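PDB 4G6V: Adhesin/hemolysin, which acts as the toxic tRNase part of a contact-dependent growth inhibition system, held here in complex with its immunity protein CdiI. Local coordinates for residues T59-I64 with N103-T108. Residues are numbered along the deposited sequence; the frame is centred on the assembly and turned at random.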
ATOM      1  N   THR A  59      -6.690  -0.586  -9.923  1.00 37.26           N
ATOM      2  CA  THR A  59      -7.370  -0.355  -8.640  1.00 31.56           C
ATOM      3  C   THR A  59      -8.444  -1.396  -8.395  1.00 33.31           C
ATOM      4  O   THR A  59      -8.503  -1.989  -7.311  1.00 34.82           O
ATOM      5  CB  THR A  59      -8.006   1.052  -8.567  1.00 30.91           C
ATOM      6  OG1 THR A  59      -6.975   2.033  -8.413  1.00 26.84           O
ATOM      7  CG2 THR A  59      -8.957   1.164  -7.405  1.00 20.28           C
ATOM      8  N   THR A  60      -9.281  -1.630  -9.408  1.00 29.23           N
ATOM      9  CA  THR A  60     -10.294  -2.673  -9.339  1.00 31.47           C
ATOM     10  C   THR A  60      -9.702  -4.027  -8.932  1.00 36.93           C
ATOM     11  O   THR A  60     -10.258  -4.722  -8.090  1.00 33.09           O
ATOM     12  CB  THR A  60     -11.070  -2.797 -10.666  1.00 30.65           C
ATOM     13  OG1 THR A  60     -11.800  -1.589 -10.898  1.00 28.24           O
ATOM     14  CG2 THR A  60     -12.062  -3.971 -10.619  1.00 25.45           C
ATOM     15  N   ARG A  61      -8.567  -4.390  -9.519  1.00 31.49           N
ATOM     16  CA  ARG A  61      -7.961  -5.682  -9.241  1.00 25.11           C
ATOM     17  C   ARG A  61      -7.455  -5.788  -7.801  1.00 32.29           C
ATOM     18  O   ARG A  61      -7.517  -6.858  -7.207  1.00 37.45           O
ATOM     19  CB  ARG A  61      -6.842  -5.980 -10.243  1.00 25.56           C
ATOM     20  CG  ARG A  61      -6.272  -7.389 -10.139  1.00 32.03           C
ATOM     21  CD  ARG A  61      -4.890  -7.502 -10.780  1.00 39.89           C
ATOM     22  NE  ARG A  61      -3.951  -6.502 -10.252  1.00 54.35           N
ATOM     23  CZ  ARG A  61      -3.279  -6.611  -9.101  1.00 63.55           C
ATOM     24  NH1 ARG A  61      -3.427  -7.686  -8.320  1.00 43.44           N
ATOM     25  NH2 ARG A  61      -2.451  -5.638  -8.724  1.00 55.86           N
ATOM     26  N   SER A  62      -6.947  -4.691  -7.239  1.00 35.10           N
ATOM     27  CA  SER A  62      -6.492  -4.718  -5.839  1.00 34.88           C
ATOM     28  C   SER A  62      -7.649  -4.871  -4.859  1.00 29.33           C
ATOM     29  O   SER A  62      -7.507  -5.562  -3.865  1.00 37.79           O
ATOM     30  CB  SER A  62      -5.635  -3.499  -5.456  1.00 27.34           C
ATOM     31  OG  SER A  62      -4.322  -3.610  -5.985  1.00 45.18           O
ATOM     32  N   LEU A  63      -8.783  -4.230  -5.132  1.00 29.15           N
ATOM     33  CA  LEU A  63      -9.966  -4.416  -4.290  1.00 33.79           C
ATOM     34  C   LEU A  63     -10.562  -5.840  -4.432  1.00 37.53           C
ATOM     35  O   LEU A  63     -10.935  -6.453  -3.443  1.00 33.54           O
ATOM     36  CB  LEU A  63     -11.020  -3.327  -4.550  1.00 30.03           C
ATOM     37  CG  LEU A  63     -10.523  -1.892  -4.326  1.00 34.25           C
ATOM     38  CD1 LEU A  63     -11.657  -0.904  -4.416  1.00 29.71           C
ATOM     39  CD2 LEU A  63      -9.803  -1.744  -2.978  1.00 21.64           C
ATOM     40  N   ILE A  64     -10.633  -6.364  -5.655  1.00 37.10           N
ATOM     41  CA  ILE A  64     -11.042  -7.749  -5.858  1.00 36.29           C
ATOM     42  C   ILE A  64     -10.221  -8.645  -4.945  1.00 33.66           C
ATOM     43  O   ILE A  64     -10.765  -9.382  -4.124  1.00 36.95           O
ATOM     44  CB  ILE A  64     -10.856  -8.236  -7.342  1.00 44.21           C
ATOM     45  CG1 ILE A  64     -11.835  -7.542  -8.284  1.00 42.62           C
ATOM     46  CG2 ILE A  64     -11.131  -9.717  -7.468  1.00 40.19           C
ATOM     47  CD1 ILE A  64     -13.255  -7.663  -7.831  1.00 45.48           C
ATOM     48  N   ASN A 103      -4.373  -6.180   3.414  1.00 33.39           N
ATOM     49  CA  ASN A 103      -4.113  -6.971   2.206  1.00 34.56           C
ATOM     50  C   ASN A 103      -3.148  -6.253   1.283  1.00 28.88           C
ATOM     51  O   ASN A 103      -3.238  -5.044   1.108  1.00 30.86           O
ATOM     52  CB  ASN A 103      -5.412  -7.284   1.432  1.00 26.35           C
ATOM     53  CG  ASN A 103      -5.183  -8.249   0.251  1.00 34.36           C
ATOM     54  OD1 ASN A 103      -4.815  -9.401   0.454  1.00 35.40           O
ATOM     55  ND2 ASN A 103      -5.392  -7.768  -0.988  1.00 38.42           N
ATOM     56  N   TYR A 104      -2.222  -7.010   0.709  1.00 26.22           N
ATOM     57  CA  TYR A 104      -1.284  -6.490  -0.282  1.00 31.87           C
ATOM     58  C   TYR A 104      -1.140  -7.516  -1.404  1.00 32.95           C
ATOM     59  O   TYR A 104      -0.727  -8.663  -1.182  1.00 31.95           O
ATOM     60  CB  TYR A 104       0.061  -6.149   0.372  1.00 29.18           C
ATOM     61  CG  TYR A 104       1.230  -5.989  -0.563  1.00 33.72           C
ATOM     62  CD1 TYR A 104       1.135  -5.223  -1.725  1.00 31.94           C
ATOM     63  CD2 TYR A 104       2.443  -6.588  -0.277  1.00 30.62           C
ATOM     64  CE1 TYR A 104       2.224  -5.086  -2.581  1.00 26.98           C
ATOM     65  CE2 TYR A 104       3.545  -6.440  -1.119  1.00 32.01           C
ATOM     66  CZ  TYR A 104       3.436  -5.693  -2.265  1.00 34.97           C
ATOM     67  OH  TYR A 104       4.555  -5.555  -3.081  1.00 40.35           O
ATOM     68  N   ALA A 105      -1.527  -7.109  -2.604  1.00 33.25           N
ATOM     69  CA  ALA A 105      -1.640  -8.057  -3.700  1.00 39.19           C
ATOM     70  C   ALA A 105      -0.695  -7.681  -4.830  1.00 28.24           C
ATOM     71  O   ALA A 105      -1.122  -7.168  -5.847  1.00 39.91           O
ATOM     72  CB  ALA A 105      -3.078  -8.141  -4.186  1.00 35.60           C
ATOM     73  N   PRO A 106       0.600  -7.960  -4.637  1.00 37.21           N
ATOM     74  CA  PRO A 106       1.647  -7.565  -5.577  1.00 37.26           C
ATOM     75  C   PRO A 106       1.391  -8.126  -6.965  1.00 41.53           C
ATOM     76  O   PRO A 106       1.014  -9.295  -7.093  1.00 37.38           O
ATOM     77  CB  PRO A 106       2.911  -8.199  -4.976  1.00 37.21           C
ATOM     78  CG  PRO A 106       2.403  -9.360  -4.179  1.00 30.35           C
ATOM     79  CD  PRO A 106       1.124  -8.840  -3.575  1.00 31.21           C
ATOM     80  N   ALA A 107       1.559  -7.286  -7.984  1.00 41.61           N
ATOM     81  CA  ALA A 107       1.491  -7.744  -9.360  1.00 42.76           C
ATOM     82  C   ALA A 107       2.921  -7.933  -9.848  1.00 43.08           C
ATOM     83  O   ALA A 107       3.183  -8.719 -10.766  1.00 43.77           O
ATOM     84  CB  ALA A 107       0.751  -6.748 -10.222  1.00 43.40           C
ATOM     85  N   THR A 108       3.842  -7.204  -9.217  1.00 33.46           N
ATOM     86  CA  THR A 108       5.257  -7.367  -9.489  1.00 32.32           C
ATOM     87  C   THR A 108       5.698  -8.760  -9.056  1.00 42.83           C
ATOM     88  O   THR A 108       5.114  -9.361  -8.129  1.00 26.94           O
ATOM     89  CB  THR A 108       6.112  -6.323  -8.725  1.00 32.40           C
ATOM     90  OG1 THR A 108       7.500  -6.545  -9.000  1.00 41.87           O
ATOM     91  CG2 THR A 108       5.918  -6.432  -7.210  1.00 31.51           C
TER
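Arg61, on helix 57-74, meets the loop that follows strand 99-104. Its NH1 gives a weak hydrogen bond to the backbone O of Ala105, at 3.4 Å. The N-H...O angle is 155°, and the oxygen sits at the edge of the guanidinium, in its plane. The methyl of Ala107 lies over one face of the same group, with CB 3.7 Å from Arg61 NH2. The side chain leaves the helix with CG anti to the backbone N (chi1 -173°). A bend at chi3 (54°) then turns the guanidinium to the loop. The stronger partner of NH1 is Asp136, which forms a salt bridge with it.

Ser62 and Ala105 are the nearest backbone pair, with CA atoms 6.3 Å apart. The CB of Asn103 is directed toward the helix segment, but ND2 stays 4.2 Å from Ser62 O, too far for a bond. Asn103 OD1 bonds to Ser69 OG, further along the same helix, while its backbone N bonds to Asp93 and its side chain touches Glu66, both probable active-site residues of this PDDEXK-clan domain. CdiI reaches the same region, where its Glu98 accepts a bond from Ala107 N.

The contact joins a weak hydrogen bond at the guanidinium edge to methyl packing on its face. The charge of Arg61 is probably balanced mainly by Asp136, with the Ala105 carbonyl as a secondary acceptor.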